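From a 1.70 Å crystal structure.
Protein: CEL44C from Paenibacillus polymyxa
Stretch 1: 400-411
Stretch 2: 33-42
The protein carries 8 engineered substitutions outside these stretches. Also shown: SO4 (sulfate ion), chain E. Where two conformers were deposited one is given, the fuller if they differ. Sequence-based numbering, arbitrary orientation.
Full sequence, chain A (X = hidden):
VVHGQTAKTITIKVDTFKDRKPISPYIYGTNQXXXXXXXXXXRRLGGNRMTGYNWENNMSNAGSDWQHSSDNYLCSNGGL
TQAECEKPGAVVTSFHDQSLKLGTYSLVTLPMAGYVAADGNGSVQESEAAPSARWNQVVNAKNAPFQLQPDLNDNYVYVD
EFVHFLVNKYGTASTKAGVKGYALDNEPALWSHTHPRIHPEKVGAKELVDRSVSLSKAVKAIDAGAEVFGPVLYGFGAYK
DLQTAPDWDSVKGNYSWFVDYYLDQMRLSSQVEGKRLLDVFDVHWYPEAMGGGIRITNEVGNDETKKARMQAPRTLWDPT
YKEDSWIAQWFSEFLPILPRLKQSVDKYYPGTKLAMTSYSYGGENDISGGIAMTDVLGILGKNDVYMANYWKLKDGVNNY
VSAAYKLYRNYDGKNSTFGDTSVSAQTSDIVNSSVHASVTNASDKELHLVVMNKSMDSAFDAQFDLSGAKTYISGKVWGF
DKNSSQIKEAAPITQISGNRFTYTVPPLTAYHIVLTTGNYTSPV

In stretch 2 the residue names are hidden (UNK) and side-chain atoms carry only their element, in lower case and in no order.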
# COMPACT_ATOMS: atom_id res chain seq x y z
N TYR A 400 -6.26 16.08 3.83
CA TYR A 400 -5.01 16.04 4.60
C TYR A 400 -4.13 14.83 4.26
O TYR A 400 -2.89 14.88 4.40
CB TYR A 400 -5.27 16.19 6.10
CG TYR A 400 -5.37 17.64 6.55
CD1 TYR A 400 -4.23 18.44 6.61
CD2 TYR A 400 -6.62 18.23 6.83
CE1 TYR A 400 -4.29 19.77 7.03
CE2 TYR A 400 -6.70 19.55 7.25
CZ TYR A 400 -5.55 20.32 7.30
OH TYR A 400 -5.63 21.64 7.71
N VAL A 401 -4.74 13.76 3.72
CA VAL A 401 -3.92 12.68 3.14
C VAL A 401 -3.21 13.18 1.89
O VAL A 401 -2.01 12.96 1.71
CB VAL A 401 -4.76 11.41 2.87
CG1 VAL A 401 -3.89 10.33 2.14
CG2 VAL A 401 -5.26 10.86 4.20
N SER A 402 -3.95 13.85 1.02
CA SER A 402 -3.35 14.39 -0.19
C SER A 402 -2.25 15.38 0.19
O SER A 402 -1.21 15.40 -0.46
CB SER A 402 -4.40 15.06 -1.08
OG SER A 402 -5.32 14.09 -1.60
N ALA A 403 -2.47 16.17 1.24
CA ALA A 403 -1.41 17.11 1.70
C ALA A 403 -0.10 16.40 2.06
O ALA A 403 0.96 16.82 1.64
CB ALA A 403 -1.89 17.94 2.94
N ALA A 404 -0.21 15.28 2.75
CA ALA A 404 0.98 14.51 3.15
C ALA A 404 1.73 14.03 1.92
O ALA A 404 2.97 14.16 1.87
CB ALA A 404 0.59 13.32 4.06
N TYR A 405 1.02 13.46 0.94
CA TYR A 405 1.72 13.04 -0.29
C TYR A 405 2.38 14.23 -0.98
O TYR A 405 3.50 14.12 -1.45
CB TYR A 405 0.80 12.30 -1.29
CG TYR A 405 0.52 10.88 -0.86
CD1 TYR A 405 1.44 9.85 -1.11
CD2 TYR A 405 -0.66 10.57 -0.18
CE1 TYR A 405 1.20 8.53 -0.67
CE2 TYR A 405 -0.93 9.26 0.24
CZ TYR A 405 0.02 8.25 -0.00
OH TYR A 405 -0.18 6.98 0.47
N LYS A 406 1.64 15.32 -1.12
CA LYS A 406 2.18 16.49 -1.83
C LYS A 406 3.39 17.03 -1.07
O LYS A 406 4.32 17.50 -1.70
CB LYS A 406 1.10 17.57 -2.00
CG LYS A 406 0.07 17.12 -3.01
CD LYS A 406 -1.25 17.93 -2.97
CE LYS A 406 -1.02 19.36 -3.40
NZ LYS A 406 -2.21 20.21 -3.04
N LEU A 407 3.38 16.97 0.26
CA LEU A 407 4.55 17.47 1.00
C LEU A 407 5.83 16.70 0.62
O LEU A 407 6.94 17.31 0.54
CB LEU A 407 4.31 17.48 2.52
CG LEU A 407 5.36 18.27 3.31
CD1 LEU A 407 5.17 19.75 3.11
CD2 LEU A 407 5.22 17.93 4.81
N TYR A 408 5.68 15.40 0.35
CA TYR A 408 6.81 14.57 -0.12
C TYR A 408 7.08 14.66 -1.62
O TYR A 408 8.24 14.47 -2.05
CB TYR A 408 6.58 13.08 0.25
CG TYR A 408 6.98 12.76 1.67
CD1 TYR A 408 6.16 13.09 2.74
CD2 TYR A 408 8.24 12.23 1.95
CE1 TYR A 408 6.53 12.85 4.04
CE2 TYR A 408 8.62 11.94 3.28
CZ TYR A 408 7.78 12.29 4.31
OH TYR A 408 8.12 12.02 5.63
N ARG A 409 6.02 14.86 -2.44
CA ARG A 409 6.14 14.56 -3.86
C ARG A 409 5.75 15.70 -4.79
O ARG A 409 5.98 15.63 -5.98
CB ARG A 409 5.34 13.29 -4.21
CG ARG A 409 5.85 12.05 -3.49
CD ARG A 409 7.09 11.46 -4.18
NE ARG A 409 6.74 11.01 -5.53
CZ ARG A 409 7.60 10.52 -6.41
NH1 ARG A 409 8.89 10.37 -6.07
NH2 ARG A 409 7.17 10.16 -7.63
N ASN A 410 5.20 16.79 -4.24
CA ASN A 410 4.88 17.94 -5.07
C ASN A 410 4.74 19.16 -4.17
O ASN A 410 3.64 19.72 -4.04
CB ASN A 410 3.57 17.72 -5.86
CG ASN A 410 3.20 18.91 -6.72
OD1 ASN A 410 4.03 19.79 -7.00
ND2 ASN A 410 1.91 18.97 -7.10
N TYR A 411 5.83 19.50 -3.50
CA TYR A 411 5.73 20.46 -2.41
C TYR A 411 5.65 21.89 -2.93
O TYR A 411 5.18 22.81 -2.23
CB TYR A 411 6.88 20.28 -1.39
CG TYR A 411 8.28 20.37 -1.96
CD1 TYR A 411 8.87 21.61 -2.23
CD2 TYR A 411 9.03 19.22 -2.19
CE1 TYR A 411 10.17 21.67 -2.72
CE2 TYR A 411 10.32 19.29 -2.67
CZ TYR A 411 10.88 20.50 -2.95
OH TYR A 411 12.18 20.55 -3.42
N UNK A 33 -7.27 6.87 -7.03
CA UNK A 33 -6.62 8.15 -7.27
C UNK A 33 -7.19 9.24 -6.37
O UNK A 33 -8.40 9.26 -6.10
c UNK A 33 -6.05 7.56 -9.66
o UNK A 33 -6.62 7.27 -10.72
c UNK A 33 -6.74 8.55 -8.74
o UNK A 33 -4.92 7.15 -9.33
N UNK A 34 -6.34 10.14 -5.89
CA UNK A 34 -6.78 11.25 -5.02
C UNK A 34 -7.03 12.51 -5.85
O UNK A 34 -7.74 12.45 -6.87
c UNK A 34 -6.92 9.75 -2.35
c UNK A 34 -4.56 10.41 -1.86
c UNK A 34 -5.60 10.20 -2.98
c UNK A 34 -5.79 11.45 -3.85
N UNK A 35 -6.41 13.64 -5.50
CA UNK A 35 -6.67 14.88 -6.24
C UNK A 35 -6.06 14.89 -7.63
O UNK A 35 -6.65 15.46 -8.57
c UNK A 35 -6.21 16.09 -5.45
N UNK A 36 -4.95 14.18 -7.79
CA UNK A 36 -4.32 14.06 -9.09
C UNK A 36 -3.02 14.82 -9.20
O UNK A 36 -2.32 14.73 -10.21
N UNK A 37 -2.69 15.59 -8.17
CA UNK A 37 -1.43 16.32 -8.17
C UNK A 37 -0.50 15.85 -7.05
O UNK A 37 0.40 16.58 -6.60
o UNK A 37 -2.96 17.52 -6.13
c UNK A 37 -2.43 18.32 -6.94
c UNK A 37 -1.65 17.83 -8.15
o UNK A 37 -2.46 19.55 -6.76
N UNK A 38 -0.66 14.60 -6.65
CA UNK A 38 0.19 14.07 -5.58
C UNK A 38 1.50 13.52 -6.15
O UNK A 38 2.37 13.13 -5.38
c UNK A 38 -1.77 13.33 -3.98
c UNK A 38 -3.03 13.53 -4.76
c UNK A 38 -0.55 12.92 -4.87
o UNK A 38 -3.11 13.11 -5.94
o UNK A 38 -3.94 14.13 -4.19
N UNK A 39 1.58 13.39 -7.48
CA UNK A 39 2.80 12.83 -8.13
C UNK A 39 3.17 11.45 -7.57
O UNK A 39 4.28 11.22 -7.06
n UNK A 39 6.38 13.76 -8.26
o UNK A 39 5.09 12.75 -9.82
c UNK A 39 5.20 13.41 -8.77
c UNK A 39 3.96 13.83 -7.98
N UNK A 40 2.17 10.57 -7.52
CA UNK A 40 2.33 9.18 -7.11
C UNK A 40 3.32 8.48 -8.04
O UNK A 40 3.42 8.84 -9.21
c UNK A 40 -0.05 9.00 -6.19
c UNK A 40 0.97 8.46 -7.20
c UNK A 40 -1.02 9.36 -3.66
s UNK A 40 0.32 8.49 -4.49
N UNK A 41 3.97 7.43 -7.54
CA UNK A 41 4.83 6.56 -8.36
C UNK A 41 4.25 5.16 -8.55
O UNK A 41 4.78 4.36 -9.34
c UNK A 41 6.32 6.48 -7.73
N UNK A 42 3.17 4.85 -7.84
CA UNK A 42 2.60 3.50 -7.94
C UNK A 42 1.08 3.55 -7.80
O UNK A 42 0.56 4.26 -6.96
c UNK A 42 3.20 2.57 -6.84
S SO4 E . 10.41 8.93 -9.09
O1 SO4 E . 11.07 9.85 -10.01
O2 SO4 E . 10.77 9.31 -7.73
O3 SO4 E . 8.96 8.98 -9.33
O4 SO4 E . 10.88 7.58 -9.41
O HOH W 1 -2.40 22.03 -5.50
O HOH W 2 -4.47 19.06 -4.54

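Position 33 carries two side-chain carbons, the second bearing two oxygens, a short carboxylate; it lies beyond reach of the helix and is D33. Position 34 has four carbons, forked at the second. Its CB lies 3.5 Å from S402 OG, and one terminal methyl packs 4.1 Å from V401 CG1 and 4.2 Å from Y405 CD2; the fork identifies L34, which covers this part of the helix. A single carbon at position 35, 4.4 Å from S402 OG, marks A35. Position 36 has no side-chain atoms. Its phi/psi of 109/-6 would jam a CB against the preceding carbonyl oxygen, and the residue is G36.

At position 37 two carbons end in two oxygens, one of them 3.6 Å from K406 CD. This is D37; its OD2 forms a long salt bridge with K406 NZ (3.8 Å), and two waters also bridge the pair, each donating to the carboxylate and accepting from the K406 ammonium. Position 38 has three carbons, the third carrying two oxygens, one of which accepts a hydrogen bond from S402 OG at 2.9 Å. It is E38, and the carboxylate also turns back on its own loop: OE2 accepts from A35 N and OE1 from G36 N, both at 2.8 Å.

Position 39 shows two carbons, the second bearing one oxygen and one nitrogen. The extra carbon of a glutamine is absent, and the nitrogen donates to R409 O at 3.0 Å, identifying N39. Its backbone O accepts in return from R409 NE (2.9 Å) and R409 NH2 (3.1 Å), while ND2 lies over one face of the guanidinium. Position 40 is an unbranched chain of two carbons, a sulfur and a final carbon. Although its CB points away, the chain folds back to set the final carbon over one face of the Y405 ring, 3.5 Å from Y405 CG. It is M40, whose CE makes a CH-pi contact while SD lies over the same ring. The single carbon of position 41 lies 3.8 Å from R409 NH2, and this is A41. Position 42 also has one carbon, out of reach of the helix, and is A42.

The loop is thus held along the final turns of the helix. L34 and M40 supply apolar packing, E38 joins S402 to the loop backbone, and the reciprocal bonds between N39 and R409 secure the helix end. There N410, the first residue to leave helical geometry, donates from ND2 to D37 O at 2.9 Å. R409 also binds the sulfate, with NH1 to O2 and NH2 to O3 both 2.7 Å.

Stretch 2, residues 33-42: DLAGDENMAA
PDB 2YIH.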